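Local coordinates for type II restriction enzyme BsoBI (Geobacillus stearothermophilus, PDB 1DC1), which cuts double-stranded DNA as a homodimer, recognising the degenerate sequence 5'-CYCGRG-3' and cleaving after its first C, at residues Q4-N9 with S300-A305; R196-N201 with I213-C218; V207-D212 with L261-N266; L236-L241 with L273-I278. One frame throughout, in Å; residues are numbered along the deposited sequence.

In the fold
From the N terminus, residues 4-9 wait almost the whole length of the chain for their partner: interaction 1 closes at 300-305, leading into the edge strand 303-306, and encloses the other three. Interaction 2 closes a short loop, pairing strands 194-199 and 213-217 around the small hairpin 202-204/209-211. Interaction 3 starts inside that loop and closes beyond it, at helix 247-270, and therefore crosses interaction 2; it also crosses interaction 4, which follows interaction 2 in series and joins strands 235-242 and 276-281 on either side of the same helix in sequence. Sheet neighbours link 2 to 4 and 4 to 1, while Asp212 of interaction 3 meets Glu240 and Leu241 of interaction 4.

Interaction 1: Q4-N9 with S300-A305; sequences QKPFEN and SLTNSA
Asn303 slides past Pro6 in the opposite direction and ends against the backbone of Phe7. Starting from CB, the first torsion (chi1 -149°) carries CG to the Phe7 backbone, 3.8 Å from Phe7 N. There the amide forks. On one branch Asn303 OD1 lies 3.2 Å from both Phe7 CA and Phe7 CB; the angle at Phe7 N is too poor for a hydrogen bond, and OD1 instead takes the backbone N-H of Ser304 (Ser304 N to Asn303 OD1 2.8 Å). That bond helps to set the rotation of the amide. On the other branch Asn303 ND2 packs on Pro6 CB at 3.3 Å and donates to a water, 2.9 Å from Asn303 ND2, which in turn gives a weak bond to Pro6 O. Pro6 CG reaches the residue before the strand, 3.3 Å from Thr302 O, while the Phe7 ring keeps one contact, CD1 with Thr302 O, and has Glu8 CG over one face, toward the rim. Trp319 of helix 310-321 touches Pro6, Thr302 and Asn303 together. This is an N-terminal loop laid against strand 303-306, the outermost strand on this side of the mixed sheet in a PDDEXK-type nuclease core.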
# COMPACT_ATOMS: atom_id res chain seq x y z
N GLN D 4 21.19 -28.24 8.85
CA GLN D 4 21.79 -27.88 10.18
C GLN D 4 21.12 -26.62 10.75
O GLN D 4 20.36 -26.72 11.73
CB GLN D 4 23.31 -27.66 10.04
CG GLN D 4 24.16 -28.85 10.46
CD GLN D 4 25.21 -28.51 11.51
OE1 GLN D 4 24.96 -27.72 12.43
NE2 GLN D 4 26.41 -29.10 11.37
N LYS D 5 21.42 -25.44 10.17
CA LYS D 5 20.80 -24.18 10.58
C LYS D 5 19.30 -24.42 10.46
O LYS D 5 18.85 -25.21 9.60
CB LYS D 5 21.19 -23.04 9.66
CG LYS D 5 22.49 -22.40 10.05
CD LYS D 5 22.36 -21.59 11.31
CE LYS D 5 23.61 -20.75 11.54
NZ LYS D 5 24.12 -20.85 12.94
N PRO D 6 18.50 -23.71 11.28
CA PRO D 6 17.06 -23.93 11.20
C PRO D 6 16.51 -23.90 9.78
O PRO D 6 15.89 -24.86 9.30
CB PRO D 6 16.48 -22.80 12.07
CG PRO D 6 17.61 -21.75 12.15
CD PRO D 6 18.81 -22.64 12.25
N PHE D 7 16.75 -22.78 9.12
CA PHE D 7 16.26 -22.61 7.76
C PHE D 7 16.79 -23.64 6.77
O PHE D 7 16.14 -23.87 5.74
CB PHE D 7 16.65 -21.25 7.28
CG PHE D 7 18.13 -21.07 7.18
CD1 PHE D 7 18.87 -20.76 8.32
CD2 PHE D 7 18.76 -21.18 5.94
CE1 PHE D 7 20.24 -20.53 8.21
CE2 PHE D 7 20.15 -20.95 5.79
CZ PHE D 7 20.90 -20.62 6.93
N GLU D 8 17.95 -24.25 7.04
CA GLU D 8 18.52 -25.23 6.11
C GLU D 8 17.68 -26.50 6.05
O GLU D 8 17.82 -27.31 5.14
CB GLU D 8 19.92 -25.58 6.52
CG GLU D 8 20.91 -24.56 6.11
CD GLU D 8 22.23 -24.73 6.85
OE1 GLU D 8 22.43 -25.79 7.50
OE2 GLU D 8 23.07 -23.79 6.79
N ASN D 9 16.82 -26.68 7.03
CA ASN D 9 15.97 -27.85 7.03
C ASN D 9 14.96 -27.82 5.87
O ASN D 9 14.58 -28.86 5.34
CB ASN D 9 15.20 -27.99 8.34
CG ASN D 9 14.38 -29.25 8.36
OD1 ASN D 9 14.92 -30.36 8.38
ND2 ASN D 9 13.05 -29.10 8.32
N SER D 300 21.80 -12.44 10.31
CA SER D 300 20.97 -11.31 10.71
C SER D 300 19.47 -11.71 10.77
O SER D 300 18.72 -11.17 11.58
CB SER D 300 21.28 -10.04 9.87
OG SER D 300 20.36 -9.83 8.84
N LEU D 301 19.04 -12.67 9.96
CA LEU D 301 17.67 -13.18 10.06
C LEU D 301 17.89 -14.65 10.49
O LEU D 301 18.76 -15.34 9.96
CB LEU D 301 16.96 -13.09 8.72
CG LEU D 301 15.45 -13.09 8.53
CD1 LEU D 301 14.82 -11.96 9.30
CD2 LEU D 301 15.15 -12.98 6.98
N THR D 302 17.12 -15.12 11.47
CA THR D 302 17.23 -16.48 12.01
C THR D 302 16.56 -17.58 11.17
O THR D 302 17.08 -18.70 11.06
CB THR D 302 16.65 -16.57 13.44
OG1 THR D 302 17.10 -15.44 14.19
CG2 THR D 302 17.12 -17.83 14.12
N ASN D 303 15.41 -17.25 10.58
CA ASN D 303 14.69 -18.22 9.77
C ASN D 303 13.69 -17.50 8.86
O ASN D 303 13.36 -16.32 9.07
CB ASN D 303 13.97 -19.22 10.69
CG ASN D 303 13.84 -20.59 10.07
OD1 ASN D 303 13.92 -20.77 8.85
ND2 ASN D 303 13.62 -21.57 10.93
N SER D 304 13.21 -18.22 7.86
CA SER D 304 12.25 -17.65 6.92
C SER D 304 11.50 -18.76 6.24
O SER D 304 11.99 -19.89 6.15
CB SER D 304 12.98 -16.82 5.87
OG SER D 304 12.09 -16.24 4.94
N ALA D 305 10.29 -18.47 5.79
CA ALA D 305 9.52 -19.47 5.08
C ALA D 305 8.58 -18.79 4.07
O ALA D 305 8.14 -17.66 4.29
CB ALA D 305 8.72 -20.32 6.04
O HOH W 1 13.06 -24.38 10.34

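Interaction 2: R196-N201 with I213-C218; sequences RTLMYN and ICLFNC
Two neighbouring antiparallel strands of the central mixed sheet meet here, with Thr197 and Met199 hydrogen-bonded to Phe216 and Cys214 in turn. The first pair has Thr197 N bound to Phe216 O at 3.0 Å and Phe216 N returning to Thr197 O at 2.7 Å; the second runs from Met199 N to Cys214 O and from Cys214 N to Met199 O. Between and beyond them, Arg196-Asn217, Leu198-Leu215 and Tyr200-Ile213 are non-hydrogen-bonded pairs, and their side chains share one face. On that face Leu198 CD1 presses on Ile213 CG2 at 3.4 Å, tighter than usual for two carbons. The Tyr200 ring lies alongside Ile213, pointing the same way, with CE1 3.9 Å from Ile213 CG1. On the other face Met199 CG comes to the edge of the Phe216 ring, 4.0 Å from CE2. Thr197 OG1, placed beside its own backbone N (chi1 -56°), donates to Cys218 O at 2.7 Å, nearly along the C=O axis, and also bonds Ser188 OG. An alanine here would probably leave Cys218 O and Ser188 OG without this mate and free the chain at Cys218 to move. Arg196 crosses Asn217 without a bond to it and forms a salt bridge with the C-terminal carboxylate of Ile323. Strand 184-191 flanks 194-199, strand 235-242 flanks 213-217, and helix 110-152 covers Tyr200 and Ile213, with Thr143 bonded to Tyr200 OH.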
# COMPACT_ATOMS: atom_id res chain seq x y z
N ARG D 196 6.34 -21.33 26.72
CA ARG D 196 6.43 -20.48 25.56
C ARG D 196 5.08 -19.87 25.25
O ARG D 196 4.09 -20.58 25.25
CB ARG D 196 6.93 -21.31 24.35
CG ARG D 196 8.22 -22.11 24.61
CD ARG D 196 9.39 -21.16 24.60
NE ARG D 196 10.74 -21.71 24.74
CZ ARG D 196 11.52 -21.45 25.79
NH1 ARG D 196 11.06 -20.69 26.77
NH2 ARG D 196 12.78 -21.85 25.82
N THR D 197 5.05 -18.56 24.98
CA THR D 197 3.80 -17.87 24.64
C THR D 197 3.96 -17.04 23.34
O THR D 197 4.77 -16.08 23.24
CB THR D 197 3.34 -16.96 25.82
OG1 THR D 197 3.21 -17.75 27.01
CG2 THR D 197 1.99 -16.27 25.53
N LEU D 198 3.19 -17.44 22.33
CA LEU D 198 3.18 -16.74 21.05
C LEU D 198 1.98 -15.77 21.02
O LEU D 198 0.84 -16.11 21.38
CB LEU D 198 3.07 -17.75 19.90
CG LEU D 198 2.89 -17.14 18.49
CD1 LEU D 198 4.22 -17.10 17.83
CD2 LEU D 198 1.91 -17.99 17.67
N MET D 199 2.25 -14.53 20.61
CA MET D 199 1.18 -13.55 20.51
C MET D 199 1.33 -12.85 19.16
O MET D 199 2.42 -12.69 18.67
CB MET D 199 1.32 -12.47 21.58
CG MET D 199 1.18 -12.96 23.00
SD MET D 199 -0.49 -13.03 23.58
CE MET D 199 -1.16 -11.36 23.37
N TYR D 200 0.21 -12.44 18.59
CA TYR D 200 0.24 -11.72 17.33
C TYR D 200 -0.04 -10.22 17.51
O TYR D 200 -0.79 -9.82 18.40
CB TYR D 200 -0.81 -12.30 16.39
CG TYR D 200 -0.48 -13.70 15.94
CD1 TYR D 200 0.46 -13.92 14.93
CD2 TYR D 200 -1.18 -14.82 16.45
CE1 TYR D 200 0.70 -15.18 14.42
CE2 TYR D 200 -0.94 -16.10 15.94
CZ TYR D 200 0.00 -16.25 14.91
OH TYR D 200 0.21 -17.47 14.29
N ASN D 201 0.58 -9.39 16.70
CA ASN D 201 0.32 -7.97 16.71
C ASN D 201 0.38 -7.28 18.06
O ASN D 201 -0.59 -6.71 18.55
CB ASN D 201 -1.03 -7.75 16.01
CG ASN D 201 -1.09 -8.44 14.65
OD1 ASN D 201 -0.22 -8.24 13.78
ND2 ASN D 201 -2.11 -9.24 14.47
N ILE D 213 4.49 -11.06 14.92
CA ILE D 213 4.66 -12.29 15.72
C ILE D 213 5.68 -12.07 16.83
O ILE D 213 6.79 -11.59 16.55
CB ILE D 213 5.22 -13.44 14.84
CG1 ILE D 213 4.27 -13.69 13.66
CG2 ILE D 213 5.53 -14.71 15.72
CD1 ILE D 213 4.86 -14.54 12.61
N CYS D 214 5.31 -12.47 18.05
CA CYS D 214 6.17 -12.36 19.21
C CYS D 214 6.12 -13.64 20.00
O CYS D 214 5.03 -14.11 20.30
CB CYS D 214 5.69 -11.21 20.10
SG CYS D 214 6.11 -9.53 19.48
N LEU D 215 7.29 -14.20 20.32
CA LEU D 215 7.38 -15.43 21.12
C LEU D 215 8.03 -15.05 22.41
O LEU D 215 9.13 -14.53 22.41
CB LEU D 215 8.23 -16.51 20.46
CG LEU D 215 8.21 -17.90 21.16
CD1 LEU D 215 6.80 -18.42 21.15
CD2 LEU D 215 9.08 -18.93 20.46
N PHE D 216 7.35 -15.33 23.52
CA PHE D 216 7.85 -14.99 24.85
C PHE D 216 8.30 -16.17 25.61
O PHE D 216 7.72 -17.24 25.51
CB PHE D 216 6.78 -14.35 25.71
CG PHE D 216 6.35 -13.04 25.23
CD1 PHE D 216 7.06 -11.89 25.58
CD2 PHE D 216 5.24 -12.94 24.39
CE1 PHE D 216 6.67 -10.66 25.10
CE2 PHE D 216 4.83 -11.71 23.90
CZ PHE D 216 5.54 -10.57 24.25
N ASN D 217 9.36 -15.95 26.38
CA ASN D 217 9.90 -16.95 27.27
C ASN D 217 9.12 -16.70 28.56
O ASN D 217 9.53 -15.88 29.38
CB ASN D 217 11.36 -16.67 27.56
CG ASN D 217 11.80 -17.30 28.84
OD1 ASN D 217 11.02 -18.02 29.47
ND2 ASN D 217 13.03 -17.06 29.23
N CYS D 218 8.01 -17.40 28.76
CA CYS D 218 7.21 -17.17 29.95
C CYS D 218 5.84 -17.87 29.89
O CYS D 218 5.20 -17.96 28.82
CB CYS D 218 7.01 -15.66 30.15
SG CYS D 218 5.69 -14.93 29.15

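Interaction 3: V207-D212 with L261-N266; sequences VKKNVD and LTRIRN. With nucleotides of chain A.
Lys209 bends at its second torsion (chi2 -73°), which turns CD toward Arg263, while Arg263 stays extended from CG to NE, carrying its guanidinium out from the helix to Lys209. The two chains cross, and Lys209 CE lies over one face of the guanidinium, 3.1 Å from Arg263 NH1. Their charged atoms stay apart, Lys209 NZ to Arg263 NH1 being 4.6 Å, and the like charges would probably be eased by acids across the dimer: Arg263 NH2 and NH1 make salt bridges with Glu291 and Asp251 of the second subunit. Lys209 NZ faces the DNA and bonds OP1 of DA4 of chain A, though the modelled length is doubtfully short. Lys208 and Lys209 form a G1 beta bulge in the hairpin 202-204/209-211, which lies along the DNA backbone. One residue further, Asn210 N gives a straight bond (165°) to OP1 of DC5 of chain A at 2.8 Å. Away from the DNA, Val207 CG1 rests on the helix backbone 3.6 Å from Ile264 CA, and Val211 and Ile264 meet tip to tip, Val211 CG2 to Ile264 CD1 3.9 Å. Next after Val211 comes Asp212, predicted to bind the catalytic magnesium, with OD1 2.6 Å from OP1 of DT6 of chain A.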
# COMPACT_ATOMS: atom_id res chain seq x y z
N VAL D 207 11.13 -1.04 20.93
CA VAL D 207 11.14 -0.40 19.62
C VAL D 207 10.00 0.58 19.51
O VAL D 207 10.08 1.48 18.70
CB VAL D 207 11.07 -1.42 18.45
CG1 VAL D 207 12.18 -2.42 18.61
CG2 VAL D 207 9.78 -2.16 18.48
N LYS D 208 8.95 0.41 20.34
CA LYS D 208 7.78 1.30 20.31
C LYS D 208 7.09 1.15 18.95
O LYS D 208 6.65 2.15 18.34
CB LYS D 208 8.17 2.79 20.46
CG LYS D 208 8.68 3.19 21.87
CD LYS D 208 9.56 4.46 21.84
CE LYS D 208 11.05 4.15 21.48
NZ LYS D 208 11.42 4.46 20.04
N LYS D 209 7.04 -0.09 18.46
CA LYS D 209 6.41 -0.41 17.17
C LYS D 209 5.69 -1.74 17.38
O LYS D 209 6.01 -2.51 18.30
CB LYS D 209 7.46 -0.53 16.04
CG LYS D 209 8.27 0.79 15.71
CD LYS D 209 7.38 1.80 14.96
CE LYS D 209 7.99 3.22 14.87
NZ LYS D 209 7.83 4.03 16.16
N ASN D 210 4.69 -1.96 16.55
CA ASN D 210 3.92 -3.19 16.59
C ASN D 210 4.72 -4.25 15.84
O ASN D 210 5.48 -3.92 14.91
CB ASN D 210 2.59 -2.89 15.94
CG ASN D 210 1.74 -1.98 16.78
OD1 ASN D 210 1.41 -2.31 17.92
ND2 ASN D 210 1.39 -0.83 16.24
N VAL D 211 4.58 -5.51 16.26
CA VAL D 211 5.26 -6.63 15.61
C VAL D 211 4.23 -7.70 15.32
O VAL D 211 3.38 -7.99 16.14
CB VAL D 211 6.40 -7.20 16.50
CG1 VAL D 211 7.15 -8.24 15.72
CG2 VAL D 211 7.43 -6.05 16.88
N ASP D 212 4.30 -8.29 14.14
CA ASP D 212 3.30 -9.31 13.76
C ASP D 212 3.29 -10.51 14.68
O ASP D 212 2.23 -10.92 15.15
CB ASP D 212 3.57 -9.83 12.33
CG ASP D 212 3.32 -8.78 11.26
OD1 ASP D 212 2.57 -7.78 11.48
OD2 ASP D 212 3.92 -8.97 10.19
N LEU D 261 12.35 -4.96 10.95
CA LEU D 261 13.22 -5.90 11.63
C LEU D 261 14.54 -5.26 12.05
O LEU D 261 15.09 -5.64 13.06
CB LEU D 261 13.41 -7.14 10.76
CG LEU D 261 12.11 -7.94 10.59
CD1 LEU D 261 12.24 -8.84 9.37
CD2 LEU D 261 11.80 -8.81 11.84
N THR D 262 15.02 -4.27 11.30
CA THR D 262 16.23 -3.56 11.65
C THR D 262 15.97 -2.66 12.88
O THR D 262 16.81 -2.55 13.77
CB THR D 262 16.71 -2.78 10.44
OG1 THR D 262 16.96 -3.71 9.36
CG2 THR D 262 17.96 -2.03 10.81
N ARG D 263 14.81 -2.03 12.96
CA ARG D 263 14.48 -1.24 14.15
C ARG D 263 14.59 -2.20 15.36
O ARG D 263 15.16 -1.85 16.38
CB ARG D 263 13.04 -0.70 14.06
CG ARG D 263 12.93 0.56 13.22
CD ARG D 263 11.48 0.93 12.90
NE ARG D 263 11.32 2.25 12.23
CZ ARG D 263 10.13 2.78 11.89
NH1 ARG D 263 9.01 2.13 12.15
NH2 ARG D 263 10.04 3.99 11.35
N ILE D 264 14.03 -3.41 15.21
CA ILE D 264 14.01 -4.43 16.27
C ILE D 264 15.42 -4.83 16.72
O ILE D 264 15.75 -4.74 17.91
CB ILE D 264 13.24 -5.71 15.83
CG1 ILE D 264 11.74 -5.43 15.81
CG2 ILE D 264 13.53 -6.87 16.80
CD1 ILE D 264 10.86 -6.51 15.08
N ARG D 265 16.23 -5.24 15.76
CA ARG D 265 17.60 -5.65 16.00
C ARG D 265 18.41 -4.54 16.63
O ARG D 265 19.19 -4.81 17.55
CB ARG D 265 18.25 -6.07 14.70
CG ARG D 265 18.02 -7.51 14.40
CD ARG D 265 18.69 -7.92 13.09
NE ARG D 265 18.36 -7.09 11.92
CZ ARG D 265 19.17 -6.16 11.42
NH1 ARG D 265 20.36 -5.93 11.96
NH2 ARG D 265 18.80 -5.48 10.34
N ASN D 266 18.23 -3.32 16.14
CA ASN D 266 18.96 -2.17 16.64
C ASN D 266 18.63 -1.90 18.11
O ASN D 266 19.53 -1.86 18.96
CB ASN D 266 18.65 -0.92 15.78
CG ASN D 266 19.42 -0.90 14.43
OD1 ASN D 266 20.33 -1.70 14.19
ND2 ASN D 266 19.04 0.02 13.55
P DC A 5 4.35 -0.23 13.07
OP1 DC A 5 4.48 -0.08 14.54
OP2 DC A 5 5.55 -0.41 12.26
O5' DC A 5 3.43 -1.52 12.88
C5' DC A 5 3.01 -1.94 11.59
C4' DC A 5 1.60 -2.47 11.66
O4' DC A 5 0.67 -1.39 11.85
C3' DC A 5 1.14 -3.15 10.37
O3' DC A 5 1.59 -4.48 10.32
C2' DC A 5 -0.36 -3.04 10.46
C1' DC A 5 -0.51 -1.67 11.09
N1 DC A 5 -0.75 -0.55 10.14
C2 DC A 5 -2.04 -0.47 9.57
O2 DC A 5 -2.88 -1.38 9.82
N3 DC A 5 -2.33 0.59 8.75
C4 DC A 5 -1.39 1.52 8.50
N4 DC A 5 -1.73 2.55 7.73
C5 DC A 5 -0.08 1.44 9.05
C6 DC A 5 0.20 0.39 9.85
P DA A 4 4.45 5.81 15.14
OP1 DA A 4 5.75 5.32 15.74
OP2 DA A 4 4.46 6.98 14.17
O5' DA A 4 3.78 4.57 14.42
C5' DA A 4 3.58 3.33 15.12
C4' DA A 4 2.85 2.36 14.23
O4' DA A 4 1.49 2.80 14.08
C3' DA A 4 3.44 2.23 12.82
O3' DA A 4 3.45 0.89 12.36
C2' DA A 4 2.36 2.89 11.95
C1' DA A 4 1.13 2.54 12.76
N9 DA A 4 -0.08 3.28 12.47
C8 DA A 4 -0.21 4.60 12.20
N7 DA A 4 -1.40 4.94 11.82
C5 DA A 4 -2.13 3.76 11.89
C6 DA A 4 -3.49 3.45 11.60
N6 DA A 4 -4.35 4.35 11.13
N1 DA A 4 -3.91 2.18 11.80
C2 DA A 4 -3.02 1.28 12.25
N3 DA A 4 -1.73 1.45 12.54
C4 DA A 4 -1.34 2.74 12.33
P DT A 6 1.77 -5.19 8.91
OP1 DT A 6 2.30 -6.51 9.25
OP2 DT A 6 2.44 -4.34 7.88
O5' DT A 6 0.29 -5.36 8.35
C5' DT A 6 -0.59 -6.39 8.85
C4' DT A 6 -1.87 -6.41 8.05
O4' DT A 6 -2.61 -5.18 8.22
C3' DT A 6 -1.65 -6.54 6.55
O3' DT A 6 -1.52 -7.92 6.23
C2' DT A 6 -2.94 -5.95 5.99
C1' DT A 6 -3.29 -4.87 7.00
N1 DT A 6 -2.81 -3.57 6.53
C2 DT A 6 -3.65 -2.83 5.73
O2 DT A 6 -4.75 -3.22 5.35
N3 DT A 6 -3.15 -1.62 5.37
C4 DT A 6 -1.93 -1.09 5.70
O4 DT A 6 -1.66 0.04 5.34
C5 DT A 6 -1.07 -1.96 6.47
C7 DT A 6 0.34 -1.56 6.76
C6 DT A 6 -1.56 -3.12 6.87

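Interaction 4: L236-L241 with L273-I278; sequences LLLGEL and LSPKTI
The Pro275 ring meets Leu238 through two of its carbons: Leu238 CD1 lies 3.3 Å from Pro275 CB and 3.4 Å from Pro275 CG, both tighter than usual, and Phe268 of helix 247-270 also packs on the proline. The contact closes a beta-alpha-beta unit, in which strand 235-242, helix 247-270 and strand 276-281 follow one another and the two strands lie parallel in the sheet. Four backbone bonds join the strands: Lys276 N to Leu236 O, Leu238 N to Lys276 O, Ile278 N to Leu238 O, and Glu240 N to Ile278 O at 3.0 Å. That last bond ties the backbone of Glu240, predicted to bind the catalytic magnesium, to the neighbouring strand, and Glu240 OE1 accepts from Asp212 N. On the opposite face from Leu238, Leu237 crosses Ile278 at about a right angle, with Leu237 CD1 3.8 Å from Ile278 CG2 and Leu237 CD2 4.0 Å from Ile278 CD1. Trp319 of helix 310-321 packs on both Leu237 and Ile278. An alanine in place of Leu237 would probably open a gap beside Ile278 and Trp319. Ile278 CG1, set between its backbone N and carbonyl carbon (chi1 69°), packs 3.7 Å from Gly239 CA.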
# COMPACT_ATOMS: atom_id res chain seq x y z
N LEU D 236 11.89 -14.02 23.00
CA LEU D 236 12.72 -15.05 22.35
C LEU D 236 12.79 -14.84 20.84
O LEU D 236 13.82 -15.07 20.24
CB LEU D 236 12.16 -16.47 22.58
CG LEU D 236 12.22 -17.04 24.00
CD1 LEU D 236 11.49 -18.35 24.07
CD2 LEU D 236 13.69 -17.20 24.42
N LEU D 237 11.68 -14.42 20.24
CA LEU D 237 11.61 -14.24 18.81
C LEU D 237 10.63 -13.15 18.42
O LEU D 237 9.62 -12.98 19.09
CB LEU D 237 11.19 -15.58 18.14
CG LEU D 237 10.87 -15.67 16.63
CD1 LEU D 237 11.19 -17.05 16.17
CD2 LEU D 237 9.38 -15.32 16.34
N LEU D 238 10.96 -12.40 17.35
CA LEU D 238 10.09 -11.37 16.77
C LEU D 238 10.09 -11.63 15.27
O LEU D 238 11.12 -11.95 14.68
CB LEU D 238 10.57 -9.96 17.10
CG LEU D 238 10.69 -9.79 18.63
CD1 LEU D 238 12.14 -9.74 19.03
CD2 LEU D 238 9.98 -8.59 19.07
N GLY D 239 8.92 -11.55 14.65
CA GLY D 239 8.88 -11.84 13.24
C GLY D 239 7.81 -11.08 12.50
O GLY D 239 6.84 -10.61 13.11
N GLU D 240 8.00 -10.95 11.20
CA GLU D 240 7.05 -10.25 10.33
C GLU D 240 6.40 -11.34 9.49
O GLU D 240 7.05 -12.31 9.11
CB GLU D 240 7.77 -9.25 9.42
CG GLU D 240 7.64 -7.73 9.76
CD GLU D 240 7.39 -7.39 11.26
OE1 GLU D 240 6.28 -7.68 11.76
OE2 GLU D 240 8.29 -6.80 11.93
N LEU D 241 5.11 -11.20 9.22
CA LEU D 241 4.35 -12.20 8.45
C LEU D 241 3.56 -11.45 7.39
O LEU D 241 2.71 -10.65 7.76
CB LEU D 241 3.39 -12.97 9.39
CG LEU D 241 2.26 -13.87 8.84
CD1 LEU D 241 2.86 -14.99 8.00
CD2 LEU D 241 1.45 -14.49 10.01
N LEU D 273 20.61 -7.54 23.89
CA LEU D 273 19.78 -8.68 23.59
C LEU D 273 19.82 -9.07 22.12
O LEU D 273 19.97 -8.25 21.22
CB LEU D 273 18.36 -8.40 24.02
CG LEU D 273 18.29 -8.09 25.50
CD1 LEU D 273 16.96 -7.54 25.88
CD2 LEU D 273 18.58 -9.37 26.20
N SER D 274 19.76 -10.36 21.86
CA SER D 274 19.72 -10.81 20.48
C SER D 274 18.51 -11.75 20.22
O SER D 274 18.72 -12.94 19.97
CB SER D 274 21.00 -11.58 20.09
OG SER D 274 22.15 -10.78 20.15
N PRO D 275 17.24 -11.25 20.30
CA PRO D 275 16.10 -12.16 20.04
C PRO D 275 16.22 -12.73 18.61
O PRO D 275 16.89 -12.13 17.73
CB PRO D 275 14.87 -11.25 20.17
CG PRO D 275 15.39 -9.86 19.92
CD PRO D 275 16.78 -9.87 20.57
N LYS D 276 15.62 -13.89 18.37
CA LYS D 276 15.65 -14.46 17.01
C LYS D 276 14.70 -13.62 16.16
O LYS D 276 13.79 -13.00 16.70
CB LYS D 276 15.13 -15.91 16.99
CG LYS D 276 16.02 -16.91 17.74
CD LYS D 276 15.31 -18.25 17.78
CE LYS D 276 16.11 -19.29 18.52
NZ LYS D 276 17.28 -18.71 19.23
N THR D 277 14.93 -13.57 14.86
CA THR D 277 14.04 -12.81 13.98
C THR D 277 13.66 -13.67 12.79
O THR D 277 14.45 -14.48 12.31
CB THR D 277 14.66 -11.48 13.46
OG1 THR D 277 15.88 -11.77 12.78
CG2 THR D 277 14.90 -10.45 14.62
N ILE D 278 12.42 -13.53 12.32
CA ILE D 278 11.98 -14.32 11.17
C ILE D 278 11.14 -13.46 10.22
O ILE D 278 10.58 -12.44 10.60
CB ILE D 278 11.15 -15.64 11.58
CG1 ILE D 278 9.77 -15.27 12.18
CG2 ILE D 278 11.94 -16.53 12.53
CD1 ILE D 278 8.90 -16.49 12.52